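Local coordinates for putative lipoprotein (Bacteroides fragilis, PDB 3QNK) that probably binds glycans at the bacterial outer membrane, as SusD-family lipoproteins do, for uptake by a partner transporter, at residues B[35-40]-B[251-256]; B[178-183]-B[211-216]; B[227-232]-B[367-372]; B[255-260]-B[272-277]. One frame throughout, in Å; residues are numbered along the deposited sequence. Where two conformers were deposited one is given.

Interaction 1. Residues B[35-40]-B[251-256]; sequences GLQLQE and NNMMVC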
loop_
_atom_site.group_PDB
_atom_site.type_symbol
_atom_site.label_atom_id
_atom_site.label_comp_id
_atom_site.label_asym_id
_atom_site.label_seq_id
_atom_site.Cartn_x
_atom_site.Cartn_y
_atom_site.Cartn_z
ATOM N N GLY B 35 -9.313 -6.922 9.467
ATOM C CA GLY B 35 -9.190 -7.735 10.667
ATOM C C GLY B 35 -9.405 -6.965 11.955
ATOM O O GLY B 35 -9.848 -7.543 12.950
ATOM N N LEU B 36 -9.150 -5.636 11.928
ATOM C CA LEU B 36 -9.251 -4.742 13.071
ATOM C C LEU B 36 -10.622 -4.066 13.200
ATOM O O LEU B 36 -10.922 -3.491 14.275
ATOM C CB LEU B 36 -8.141 -3.705 13.004
ATOM C CG LEU B 36 -6.773 -4.313 13.235
ATOM C CD1 LEU B 36 -5.723 -3.589 12.445
ATOM C CD2 LEU B 36 -6.443 -4.390 14.722
ATOM N N GLN B 37 -11.473 -4.199 12.154
ATOM C CA GLN B 37 -12.848 -3.675 12.099
ATOM C C GLN B 37 -12.884 -2.235 12.582
ATOM O O GLN B 37 -13.579 -1.892 13.545
ATOM C CB GLN B 37 -13.789 -4.572 12.909
ATOM C CG GLN B 37 -14.095 -5.915 12.236
ATOM C CD GLN B 37 -15.019 -5.738 11.066
ATOM O OE1 GLN B 37 -16.198 -5.347 11.224
ATOM N NE2 GLN B 37 -14.465 -5.956 9.866
ATOM N N LEU B 38 -12.098 -1.391 11.904
ATOM C CA LEU B 38 -11.924 -0.016 12.288
ATOM C C LEU B 38 -13.197 0.775 12.124
ATOM O O LEU B 38 -13.546 1.514 13.044
ATOM C CB LEU B 38 -10.739 0.612 11.568
ATOM C CG LEU B 38 -9.347 0.082 12.006
ATOM C CD1 LEU B 38 -8.262 0.936 11.437
ATOM C CD2 LEU B 38 -9.194 0.052 13.548
ATOM N N GLN B 39 -13.954 0.558 11.057
ATOM C CA GLN B 39 -15.256 1.221 10.850
ATOM C C GLN B 39 -16.241 0.926 12.003
ATOM O O GLN B 39 -16.951 1.844 12.410
ATOM C CB GLN B 39 -15.884 0.810 9.503
ATOM C CG GLN B 39 -15.083 1.277 8.297
ATOM C CD GLN B 39 -15.123 2.766 8.131
ATOM O OE1 GLN B 39 -14.623 3.554 8.961
ATOM N NE2 GLN B 39 -15.705 3.165 7.032
ATOM N N GLU B 40 -16.264 -0.336 12.539
ATOM C CA GLU B 40 -17.131 -0.706 13.662
ATOM C C GLU B 40 -16.698 0.025 14.939
ATOM O O GLU B 40 -17.547 0.428 15.736
ATOM C CB GLU B 40 -17.139 -2.223 13.897
ATOM C CG GLU B 40 -18.354 -2.701 14.677
ATOM C CD GLU B 40 -19.680 -2.875 13.949
ATOM O OE1 GLU B 40 -19.783 -2.542 12.742
ATOM O OE2 GLU B 40 -20.632 -3.340 14.617
ATOM N N ASN B 251 -2.383 -8.909 12.235
ATOM C CA ASN B 251 -3.509 -8.542 11.382
ATOM C C ASN B 251 -4.599 -9.638 11.318
ATOM O O ASN B 251 -5.666 -9.424 10.717
ATOM C CB ASN B 251 -2.998 -8.154 10.003
ATOM C CG ASN B 251 -2.438 -6.742 10.026
ATOM O OD1 ASN B 251 -3.140 -5.759 10.349
ATOM N ND2 ASN B 251 -1.144 -6.618 9.768
ATOM N N ASN B 252 -4.347 -10.764 12.024
ATOM C CA ASN B 252 -5.262 -11.891 12.117
ATOM C C ASN B 252 -6.518 -11.471 12.870
ATOM O O ASN B 252 -6.454 -11.199 14.068
ATOM C CB ASN B 252 -4.583 -13.090 12.782
ATOM C CG ASN B 252 -5.484 -14.285 12.877
ATOM O OD1 ASN B 252 -6.311 -14.402 13.789
ATOM N ND2 ASN B 252 -5.378 -15.163 11.904
HETATM N N MSE B 253 -7.653 -11.444 12.157
HETATM C CA MSE B 253 -8.975 -11.040 12.626
HETATM C C MSE B 253 -9.375 -11.679 13.973
HETATM O O MSE B 253 -9.946 -10.985 14.820
HETATM C CB MSE B 253 -10.015 -11.355 11.563
HETATM C CG MSE B 253 -11.349 -10.764 11.878
HETATM SE SE MSE B 253 -12.533 -10.731 10.401
HETATM C CE MSE B 253 -13.509 -9.279 11.037
HETATM N N MSE B 254 -9.072 -12.979 14.172
HETATM C CA MSE B 254 -9.403 -13.691 15.406
HETATM C C MSE B 254 -8.526 -13.246 16.576
HETATM O O MSE B 254 -9.066 -12.913 17.627
HETATM C CB MSE B 254 -9.276 -15.197 15.198
HETATM C CG MSE B 254 -9.797 -15.998 16.375
HETATM SE SE MSE B 254 -9.109 -17.806 16.439
HETATM C CE MSE B 254 -10.041 -18.411 18.127
ATOM N N VAL B 255 -7.180 -13.267 16.413
ATOM C CA VAL B 255 -6.229 -12.912 17.471
ATOM C C VAL B 255 -6.421 -11.439 17.860
ATOM O O VAL B 255 -6.458 -11.133 19.047
ATOM C CB VAL B 255 -4.780 -13.240 17.044
ATOM C CG1 VAL B 255 -3.758 -12.764 18.073
ATOM C CG2 VAL B 255 -4.621 -14.733 16.800
ATOM N N CYS B 256 -6.638 -10.561 16.879
ATOM C CA CYS B 256 -6.851 -9.138 17.095
ATOM C C CYS B 256 -8.076 -8.838 17.924
ATOM O O CYS B 256 -8.096 -7.792 18.556
ATOM C CB CYS B 256 -6.941 -8.412 15.763
ATOM S SG CYS B 256 -5.344 -8.168 14.961
#
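Met253, a selenomethionine, lies over Gly35 and reaches Gln37 with its methyl end. Its CG is anti to the backbone N (chi1 -170°), and beyond CG the chain stays extended, bringing Met253 CE to 3.6 Å from Gln37 CG. On the way, Met253 CG passes Gly35 O at 3.7 Å. In Gln37, chi2 (-73°) bends the chain and sets CD near the same methyl; Gln37 NE2 lies 3.7 Å from Met253 CE. That amide nitrogen is bonded to Asp34 O, and the two side chains cross at a slant. Gly35 has no side chain, and a CB there would run into Asn251 O; Gly35 CA is 3.8 Å from Met253 CA.

Leu36 makes the second patch. Its CB leaves the backbone heading away from 251-256, yet the methyls return: Leu36 CD2 rests 3.9 Å from Cys256 SG, while CD1 touches the amide oxygen of Asn251, whose ND2 is held by Asp248. Asn252 caps the short helix; its OD1 takes the N-H of Val255 on an in-plane lone pair, nearly straight at 169° with Val255 N 3.0 Å from Asn252 OD1.

Strand 384-387 backs this join, with Trp386 against both Gln37 and Met253 and Thr384 also against Met253, while Trp58 of helix 55-58 packs on Leu36.

Interaction 2. Residues B[178-183]-B[211-216]; sequences RATKGA and LGYELV
This is a small, partly buried contact between the start of one helix and the loop that follows the next: Thr180 and Gly182, at the head of helix 181-194, meet Leu211 and Tyr213, just past the end of helix 198-209. A single hydrogen bond joins the two sides, from Thr180 OG1 to Tyr213 OH at 3.2 Å. The same threonine oxygen is also the N-cap of helix 181-194, accepting from the backbone with Ala183 N 3.1 Å from Thr180 OG1 and an N-H...O angle of 154°. It serves both because it accepts from Ala183 N and donates to the phenol oxygen. OG1 stands between the backbone N and the carbonyl carbon (chi1 51°), while CG2 is anti to the carbonyl carbon.

Thr180 and Tyr213 lie alongside each other, running opposite ways. Gly182 lies at the ring's edge, near its plane, with Gly182 CA 3.7 Å from Tyr213 OH. A CB on Gly182 would run into Tyr213 OH, so the glycine makes room for the hydroxyl. Leu211 meets the same glycine with one methyl: Leu211 CD1 is 3.4 Å from Gly182 CA, and the leucine also brushes the aliphatic part of Lys181, whose NZ goes instead to Thr164 O. Behind, Tyr213 leans on Ile239 of strand 238-244.

Helices 181-194 and 198-209 thus form a helical hairpin whose open end is tied through a capping threonine, a pairing consistent with the TPR-like alpha-alpha superhelix of SusD proteins.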
loop_
_atom_site.group_PDB
_atom_site.type_symbol
_atom_site.label_atom_id
_atom_site.label_comp_id
_atom_site.label_asym_id
_atom_site.label_seq_id
_atom_site.Cartn_x
_atom_site.Cartn_y
_atom_site.Cartn_z
ATOM N N ARG B 178 -17.456 -19.368 -5.080
ATOM C CA ARG B 178 -17.588 -18.392 -6.164
ATOM C C ARG B 178 -18.858 -17.511 -5.957
ATOM O O ARG B 178 -19.697 -17.807 -5.101
ATOM C CB ARG B 178 -17.646 -19.138 -7.531
ATOM C CG ARG B 178 -16.327 -19.772 -8.034
ATOM C CD ARG B 178 -16.372 -20.093 -9.551
ATOM N NE ARG B 178 -15.183 -20.788 -10.081
ATOM C CZ ARG B 178 -14.040 -20.204 -10.472
ATOM N NH1 ARG B 178 -13.887 -18.886 -10.378
ATOM N NH2 ARG B 178 -13.037 -20.940 -10.934
ATOM N N ALA B 179 -18.999 -16.439 -6.738
ATOM C CA ALA B 179 -20.181 -15.586 -6.701
ATOM C C ALA B 179 -21.356 -16.270 -7.410
ATOM O O ALA B 179 -21.204 -16.789 -8.515
ATOM C CB ALA B 179 -19.871 -14.266 -7.368
ATOM N N THR B 180 -22.530 -16.262 -6.782
ATOM C CA THR B 180 -23.756 -16.853 -7.346
ATOM C C THR B 180 -24.716 -15.775 -7.805
ATOM O O THR B 180 -24.481 -14.584 -7.545
ATOM C CB THR B 180 -24.447 -17.730 -6.292
ATOM O OG1 THR B 180 -24.619 -16.995 -5.052
ATOM C CG2 THR B 180 -23.704 -19.049 -6.071
ATOM N N LYS B 181 -25.816 -16.190 -8.455
ATOM C CA LYS B 181 -26.900 -15.317 -8.893
ATOM C C LYS B 181 -27.473 -14.627 -7.634
ATOM O O LYS B 181 -27.652 -13.407 -7.617
ATOM C CB LYS B 181 -27.940 -16.173 -9.628
ATOM C CG LYS B 181 -29.008 -15.458 -10.433
ATOM C CD LYS B 181 -29.968 -16.511 -11.009
ATOM C CE LYS B 181 -30.466 -16.193 -12.401
ATOM N NZ LYS B 181 -29.383 -16.176 -13.439
ATOM N N GLY B 182 -27.616 -15.407 -6.562
ATOM C CA GLY B 182 -28.079 -14.960 -5.258
ATOM C C GLY B 182 -27.189 -13.914 -4.641
ATOM O O GLY B 182 -27.692 -12.903 -4.142
ATOM N N ALA B 183 -25.855 -14.121 -4.689
ATOM C CA ALA B 183 -24.907 -13.143 -4.155
ATOM C C ALA B 183 -25.071 -11.801 -4.871
ATOM O O ALA B 183 -25.121 -10.763 -4.212
ATOM C CB ALA B 183 -23.484 -13.663 -4.288
ATOM N N LEU B 211 -34.382 -18.480 -4.485
ATOM C CA LEU B 211 -33.132 -19.197 -4.737
ATOM C C LEU B 211 -32.748 -20.278 -3.702
ATOM O O LEU B 211 -31.600 -20.762 -3.718
ATOM C CB LEU B 211 -31.993 -18.176 -4.899
ATOM C CG LEU B 211 -32.114 -17.347 -6.168
ATOM C CD1 LEU B 211 -31.170 -16.188 -6.161
ATOM C CD2 LEU B 211 -31.980 -18.208 -7.420
ATOM N N GLY B 212 -33.717 -20.704 -2.890
ATOM C CA GLY B 212 -33.499 -21.755 -1.907
ATOM C C GLY B 212 -32.562 -21.459 -0.747
ATOM O O GLY B 212 -31.909 -22.369 -0.229
ATOM N N TYR B 213 -32.474 -20.200 -0.301
ATOM C CA TYR B 213 -31.679 -19.949 0.902
ATOM C C TYR B 213 -32.587 -20.227 2.129
ATOM O O TYR B 213 -33.803 -20.319 1.982
ATOM C CB TYR B 213 -31.089 -18.525 0.903
ATOM C CG TYR B 213 -30.015 -18.314 -0.141
ATOM C CD1 TYR B 213 -28.728 -18.814 0.044
ATOM C CD2 TYR B 213 -30.284 -17.619 -1.310
ATOM C CE1 TYR B 213 -27.744 -18.658 -0.924
ATOM C CE2 TYR B 213 -29.301 -17.438 -2.282
ATOM C CZ TYR B 213 -28.029 -17.960 -2.086
ATOM O OH TYR B 213 -27.029 -17.758 -3.013
ATOM N N GLU B 214 -32.017 -20.424 3.301
ATOM C CA GLU B 214 -32.814 -20.710 4.492
ATOM C C GLU B 214 -32.098 -20.174 5.728
ATOM O O GLU B 214 -30.875 -20.303 5.821
ATOM C CB GLU B 214 -33.048 -22.230 4.599
ATOM C CG GLU B 214 -34.218 -22.667 5.465
ATOM C CD GLU B 214 -34.200 -24.154 5.769
ATOM O OE1 GLU B 214 -34.203 -24.964 4.807
ATOM O OE2 GLU B 214 -34.128 -24.505 6.972
ATOM N N LEU B 215 -32.838 -19.538 6.659
ATOM C CA LEU B 215 -32.249 -19.009 7.901
ATOM C C LEU B 215 -31.918 -20.150 8.848
ATOM O O LEU B 215 -32.756 -21.033 9.056
ATOM C CB LEU B 215 -33.172 -18.013 8.619
ATOM C CG LEU B 215 -33.448 -16.671 7.948
ATOM C CD1 LEU B 215 -34.490 -15.897 8.707
ATOM C CD2 LEU B 215 -32.203 -15.823 7.848
ATOM N N VAL B 216 -30.678 -20.172 9.380
ATOM C CA VAL B 216 -30.231 -21.189 10.350
ATOM C C VAL B 216 -31.060 -20.974 11.624
ATOM O O VAL B 216 -31.324 -19.821 11.997
ATOM C CB VAL B 216 -28.701 -21.031 10.611
ATOM C CG1 VAL B 216 -28.230 -21.703 11.900
ATOM C CG2 VAL B 216 -27.868 -21.467 9.423
#

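Interaction 3. Residues B[227-232]-B[367-372]; sequences IWWTTN and YDNYNY
Trp229 is met on two sides, by Asp368 at its rim and by Asn369 over a face. The indole N-H points out in the ring plane to the carboxylate, and Trp229 NE1 is 3.2 Å from Asp368 OD2 in a moderately bent bond (145°). The carboxylate does not lie flat with the indole: the donor comes from above the carboxylate plane, and the two side chains cross at about a right angle. Asp368 OD2 is also in a salt bridge with Arg225, so the indole shares this oxygen with a charged partner, which would favour the ionised carboxylate. Next to the bond, Asp368 CB packs at 3.7 Å against Trp229 CZ2.

Asn369 approaches quite differently. Its amide stands almost perpendicular to the indole, the planes 88° apart, and the nitrogen leads: Asn369 ND2 sits over the centre of the ring system, 3.2 Å from Trp229 CD2. The two loops brought together here belong to the SusD fold's surface, one running from helix 221-225 to strand 238-244, the other from strand 360-361 to strand 384-387. In the first, a 3-10 turn begins right after the tryptophan, with Asn232 N bonded to Trp229 O at 3.0 Å.

That turn presents Thr230 to Tyr370, again at about a right angle. Thr230 OG1, set between the backbone N and the carbonyl carbon (chi1 44°), lies at the ring's edge, 3.5 Å from Tyr370 CE1, while Thr230 CG2 packs 3.6 Å from Tyr370 OH. The tyrosine hydroxyl is bonded to Ser383 O, and Thr231 OG1 lies more loosely beside Asn369 ND2.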
loop_
_atom_site.group_PDB
_atom_site.type_symbol
_atom_site.label_atom_id
_atom_site.label_comp_id
_atom_site.label_asym_id
_atom_site.label_seq_id
_atom_site.Cartn_x
_atom_site.Cartn_y
_atom_site.Cartn_z
ATOM N N ILE B 227 -23.606 -20.142 12.622
ATOM C CA ILE B 227 -23.661 -19.583 11.262
ATOM C C ILE B 227 -22.218 -19.366 10.811
ATOM O O ILE B 227 -21.848 -19.694 9.680
ATOM C CB ILE B 227 -24.506 -18.274 11.256
ATOM C CG1 ILE B 227 -26.001 -18.567 11.507
ATOM C CG2 ILE B 227 -24.315 -17.447 9.964
ATOM C CD1 ILE B 227 -26.835 -17.353 11.910
ATOM N N TRP B 228 -21.386 -18.915 11.754
ATOM C CA TRP B 228 -19.995 -18.557 11.526
ATOM C C TRP B 228 -19.009 -19.699 11.693
ATOM O O TRP B 228 -17.817 -19.488 11.411
ATOM C CB TRP B 228 -19.627 -17.412 12.456
ATOM C CG TRP B 228 -20.339 -16.178 12.018
ATOM C CD1 TRP B 228 -19.990 -15.366 10.981
ATOM C CD2 TRP B 228 -21.639 -15.751 12.445
ATOM N NE1 TRP B 228 -20.979 -14.446 10.749
ATOM C CE2 TRP B 228 -21.984 -14.626 11.667
ATOM C CE3 TRP B 228 -22.523 -16.174 13.455
ATOM C CZ2 TRP B 228 -23.179 -13.905 11.869
ATOM C CZ3 TRP B 228 -23.724 -15.488 13.628
ATOM C CH2 TRP B 228 -24.046 -14.370 12.837
ATOM N N TRP B 229 -19.482 -20.906 12.110
ATOM C CA TRP B 229 -18.572 -22.034 12.306
ATOM C C TRP B 229 -18.006 -22.499 11.011
ATOM O O TRP B 229 -18.731 -22.623 10.017
ATOM C CB TRP B 229 -19.235 -23.238 12.989
ATOM C CG TRP B 229 -19.654 -23.034 14.406
ATOM C CD1 TRP B 229 -19.437 -21.937 15.187
ATOM C CD2 TRP B 229 -20.394 -23.955 15.198
ATOM N NE1 TRP B 229 -20.012 -22.113 16.416
ATOM C CE2 TRP B 229 -20.600 -23.349 16.459
ATOM C CE3 TRP B 229 -20.910 -25.240 14.970
ATOM C CZ2 TRP B 229 -21.316 -23.978 17.482
ATOM C CZ3 TRP B 229 -21.609 -25.869 15.991
ATOM C CH2 TRP B 229 -21.796 -25.242 17.234
ATOM N N THR B 230 -16.696 -22.779 11.033
ATOM C CA THR B 230 -15.950 -23.299 9.891
ATOM C C THR B 230 -16.444 -24.729 9.620
ATOM O O THR B 230 -16.506 -25.133 8.453
ATOM C CB THR B 230 -14.456 -23.168 10.130
ATOM O OG1 THR B 230 -14.178 -23.579 11.462
ATOM C CG2 THR B 230 -13.968 -21.717 9.960
ATOM N N THR B 231 -16.922 -25.442 10.673
ATOM C CA THR B 231 -17.509 -26.788 10.533
ATOM C C THR B 231 -18.986 -26.704 10.059
ATOM O O THR B 231 -19.683 -27.720 10.009
ATOM C CB THR B 231 -17.404 -27.590 11.850
ATOM O OG1 THR B 231 -17.978 -26.853 12.922
ATOM C CG2 THR B 231 -15.981 -28.018 12.179
ATOM N N ASN B 232 -19.465 -25.502 9.729
ATOM C CA ASN B 232 -20.837 -25.307 9.251
ATOM C C ASN B 232 -20.835 -24.345 8.080
ATOM O O ASN B 232 -21.877 -23.794 7.735
ATOM C CB ASN B 232 -21.756 -24.819 10.374
ATOM C CG ASN B 232 -23.221 -25.055 10.106
ATOM O OD1 ASN B 232 -23.632 -26.069 9.500
ATOM N ND2 ASN B 232 -24.045 -24.115 10.542
ATOM N N TYR B 367 -15.173 -19.614 19.487
ATOM C CA TYR B 367 -14.852 -19.996 20.852
ATOM C C TYR B 367 -15.547 -21.331 21.199
ATOM O O TYR B 367 -15.190 -21.980 22.182
ATOM C CB TYR B 367 -15.298 -18.914 21.830
ATOM C CG TYR B 367 -14.493 -17.637 21.840
ATOM C CD1 TYR B 367 -13.117 -17.657 22.073
ATOM C CD2 TYR B 367 -15.122 -16.395 21.775
ATOM C CE1 TYR B 367 -12.378 -16.477 22.157
ATOM C CE2 TYR B 367 -14.392 -15.210 21.858
ATOM C CZ TYR B 367 -13.020 -15.258 22.055
ATOM O OH TYR B 367 -12.290 -14.102 22.139
ATOM N N ASP B 368 -16.544 -21.738 20.391
ATOM C CA ASP B 368 -17.248 -23.002 20.581
ATOM C C ASP B 368 -16.352 -24.197 20.215
ATOM O O ASP B 368 -16.251 -25.151 20.994
ATOM C CB ASP B 368 -18.534 -23.053 19.732
ATOM C CG ASP B 368 -19.644 -22.124 20.181
ATOM O OD1 ASP B 368 -20.219 -22.369 21.250
ATOM O OD2 ASP B 368 -19.946 -21.156 19.443
ATOM N N ASN B 369 -15.695 -24.144 19.042
ATOM C CA ASN B 369 -14.944 -25.287 18.527
ATOM C C ASN B 369 -13.446 -25.164 18.535
ATOM O O ASN B 369 -12.769 -26.159 18.791
ATOM C CB ASN B 369 -15.381 -25.552 17.094
ATOM C CG ASN B 369 -16.865 -25.802 16.983
ATOM O OD1 ASN B 369 -17.378 -26.794 17.511
ATOM N ND2 ASN B 369 -17.585 -24.895 16.341
ATOM N N TYR B 370 -12.912 -23.984 18.198
ATOM C CA TYR B 370 -11.471 -23.760 18.083
ATOM C C TYR B 370 -10.693 -24.055 19.350
ATOM O O TYR B 370 -11.232 -24.046 20.469
ATOM C CB TYR B 370 -11.163 -22.310 17.644
ATOM C CG TYR B 370 -11.118 -22.087 16.148
ATOM C CD1 TYR B 370 -11.863 -22.880 15.279
ATOM C CD2 TYR B 370 -10.375 -21.047 15.602
ATOM C CE1 TYR B 370 -11.843 -22.660 13.900
ATOM C CE2 TYR B 370 -10.366 -20.801 14.226
ATOM C CZ TYR B 370 -11.094 -21.614 13.375
ATOM O OH TYR B 370 -11.077 -21.377 12.017
ATOM N N ASN B 371 -9.404 -24.361 19.111
ATOM C CA ASN B 371 -8.383 -24.548 20.145
ATOM C C ASN B 371 -7.675 -23.209 20.297
ATOM O O ASN B 371 -7.796 -22.349 19.404
ATOM C CB ASN B 371 -7.394 -25.693 19.837
ATOM C CG ASN B 371 -6.278 -25.854 20.877
ATOM O OD1 ASN B 371 -6.435 -25.548 22.077
ATOM N ND2 ASN B 371 -5.103 -26.288 20.426
ATOM N N TYR B 372 -6.997 -22.967 21.448
ATOM C CA TYR B 372 -6.305 -21.691 21.681
ATOM C C TYR B 372 -5.128 -21.536 20.711
ATOM O O TYR B 372 -4.357 -22.487 20.555
ATOM C CB TYR B 372 -5.818 -21.564 23.132
ATOM C CG TYR B 372 -5.261 -20.189 23.462
ATOM C CD1 TYR B 372 -6.106 -19.122 23.739
ATOM C CD2 TYR B 372 -3.888 -19.953 23.475
ATOM C CE1 TYR B 372 -5.604 -17.859 24.019
ATOM C CE2 TYR B 372 -3.374 -18.690 23.747
ATOM C CZ TYR B 372 -4.236 -17.647 24.026
ATOM O OH TYR B 372 -3.730 -16.394 24.278
#

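Interaction 4. Residues B[255-260]-B[272-277]; sequences VCNMVT and GGLGPT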
loop_
_atom_site.group_PDB
_atom_site.type_symbol
_atom_site.label_atom_id
_atom_site.label_comp_id
_atom_site.label_asym_id
_atom_site.label_seq_id
_atom_site.Cartn_x
_atom_site.Cartn_y
_atom_site.Cartn_z
ATOM N N VAL B 255 -7.180 -13.267 16.413
ATOM C CA VAL B 255 -6.229 -12.912 17.471
ATOM C C VAL B 255 -6.421 -11.439 17.860
ATOM O O VAL B 255 -6.458 -11.133 19.047
ATOM C CB VAL B 255 -4.780 -13.240 17.044
ATOM C CG1 VAL B 255 -3.758 -12.764 18.073
ATOM C CG2 VAL B 255 -4.621 -14.733 16.800
ATOM N N CYS B 256 -6.638 -10.561 16.879
ATOM C CA CYS B 256 -6.851 -9.138 17.095
ATOM C C CYS B 256 -8.076 -8.838 17.924
ATOM O O CYS B 256 -8.096 -7.792 18.556
ATOM C CB CYS B 256 -6.941 -8.412 15.763
ATOM S SG CYS B 256 -5.344 -8.168 14.961
ATOM N N ASN B 257 -9.119 -9.684 17.877
ATOM C CA ASN B 257 -10.359 -9.398 18.581
ATOM C C ASN B 257 -10.650 -10.404 19.692
ATOM O O ASN B 257 -11.719 -10.348 20.321
ATOM C CB ASN B 257 -11.502 -9.303 17.582
ATOM C CG ASN B 257 -11.301 -8.137 16.630
ATOM O OD1 ASN B 257 -11.456 -6.962 16.982
ATOM N ND2 ASN B 257 -10.847 -8.430 15.431
HETATM N N MSE B 258 -9.657 -11.251 19.999
HETATM C CA MSE B 258 -9.752 -12.249 21.045
HETATM C C MSE B 258 -9.461 -11.636 22.436
HETATM O O MSE B 258 -8.621 -10.731 22.539
HETATM C CB MSE B 258 -8.761 -13.366 20.735
HETATM C CG MSE B 258 -8.978 -14.643 21.546
HETATM SE SE MSE B 258 -7.566 -15.953 21.202
HETATM C CE MSE B 258 -7.823 -16.020 19.312
ATOM N N VAL B 259 -10.111 -12.176 23.512
ATOM C CA VAL B 259 -9.882 -11.735 24.906
ATOM C C VAL B 259 -8.390 -11.856 25.190
ATOM O O VAL B 259 -7.786 -12.880 24.842
ATOM C CB VAL B 259 -10.732 -12.507 25.947
ATOM C CG1 VAL B 259 -10.617 -11.874 27.330
ATOM C CG2 VAL B 259 -12.198 -12.582 25.525
ATOM N N THR B 260 -7.779 -10.808 25.776
ATOM C CA THR B 260 -6.338 -10.849 26.029
ATOM C C THR B 260 -5.962 -11.688 27.254
ATOM O O THR B 260 -5.214 -12.656 27.119
ATOM C CB THR B 260 -5.758 -9.452 26.117
ATOM O OG1 THR B 260 -6.101 -8.788 24.910
ATOM C CG2 THR B 260 -4.246 -9.466 26.249
ATOM N N GLY B 272 -7.534 -8.014 22.228
ATOM C CA GLY B 272 -8.791 -7.436 22.711
ATOM C C GLY B 272 -9.701 -6.994 21.590
ATOM O O GLY B 272 -10.822 -7.486 21.479
ATOM N N GLY B 273 -9.191 -6.094 20.747
ATOM C CA GLY B 273 -9.869 -5.562 19.580
ATOM C C GLY B 273 -11.147 -4.864 19.919
ATOM O O GLY B 273 -11.147 -3.965 20.761
ATOM N N LEU B 274 -12.244 -5.297 19.295
ATOM C CA LEU B 274 -13.574 -4.710 19.485
ATOM C C LEU B 274 -13.996 -4.772 20.945
ATOM O O LEU B 274 -13.780 -5.787 21.607
ATOM C CB LEU B 274 -14.610 -5.440 18.610
ATOM C CG LEU B 274 -14.438 -5.337 17.105
ATOM C CD1 LEU B 274 -15.029 -6.531 16.422
ATOM C CD2 LEU B 274 -15.023 -4.084 16.581
ATOM N N GLY B 275 -14.591 -3.696 21.419
ATOM C CA GLY B 275 -15.084 -3.584 22.781
ATOM C C GLY B 275 -16.540 -3.173 22.765
ATOM O O GLY B 275 -16.836 -1.974 22.746
ATOM N N PRO B 276 -17.480 -4.142 22.715
ATOM C CA PRO B 276 -18.911 -3.776 22.723
ATOM C C PRO B 276 -19.217 -2.757 23.839
ATOM O O PRO B 276 -18.660 -2.863 24.932
ATOM C CB PRO B 276 -19.615 -5.115 22.968
ATOM C CG PRO B 276 -18.676 -6.141 22.465
ATOM C CD PRO B 276 -17.300 -5.608 22.706
ATOM N N THR B 277 -20.051 -1.743 23.548
ATOM C CA THR B 277 -20.384 -0.676 24.496
ATOM C C THR B 277 -21.553 -1.042 25.389
ATOM O O THR B 277 -22.366 -1.914 25.070
ATOM C CB THR B 277 -20.790 0.567 23.721
ATOM O OG1 THR B 277 -21.769 0.144 22.765
ATOM C CG2 THR B 277 -19.641 1.235 23.020
#
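Two hydrogen bonds tie Asn257 and Met258 to Gly272 and Leu274. The first runs from side chain to backbone: Leu274 N is 3.0 Å from Asn257 OD1, approaching in the carbonyl plane on a lone pair at a fairly straight 153°. The second is between backbones, with Gly272 N 2.9 Å from Met258 O, more bent at 139° and with its donor tilted off the carbonyl plane. The other end of the asparagine amide, ND2, is taken by Met253 O and Gly35 O, which fixes the rotation of the group.

A CA-H...O contact adds to these, Asn257 CA lying 3.5 Å from Gly272 O.

Side-chain packing gathers round the same amide: Leu274 CG is 3.4 Å from Asn257 OD1, and Gly273 CA is also 3.4 Å from that oxygen. Gly272 is buried against the backbone of 256-258. A CB on Gly273 would run into Asn257 OD1 and Cys256 O; both glycines have positive phi. Thr260 OG1 stands near Gly272, but is bonded to Asp353 O.

Together they close the irregular 11-residue loop 261-271 back on the end of helix 253-257, before the chain runs on to helix 278-283, a buried loop closure within the SusD-family region.

Overall arrangement
Interactions 1 and 4 form one unit on helix 253-257: their centres are about 8 Å apart, they share Val255 and Cys256, and Leu274 CD2 packs 3.9 Å from Gln37 CB. Interaction 3 lies about 17 Å, centre to centre, from each. It reaches interaction 4 through a probable hydrogen bond, Tyr367 OH to Val259 N at 3.2 Å, and interaction 1 where Met254 SE packs on Tyr370 CD2. Interaction 2 is remote, about 26 Å from interaction 1 and about 30 Å from interaction 4, centre to centre, but Val216 CB touches Ile227 CG1 of interaction 3. A phosphate, probably from the crystallisation liquor, lies about 5 Å from the Gln37 side chain.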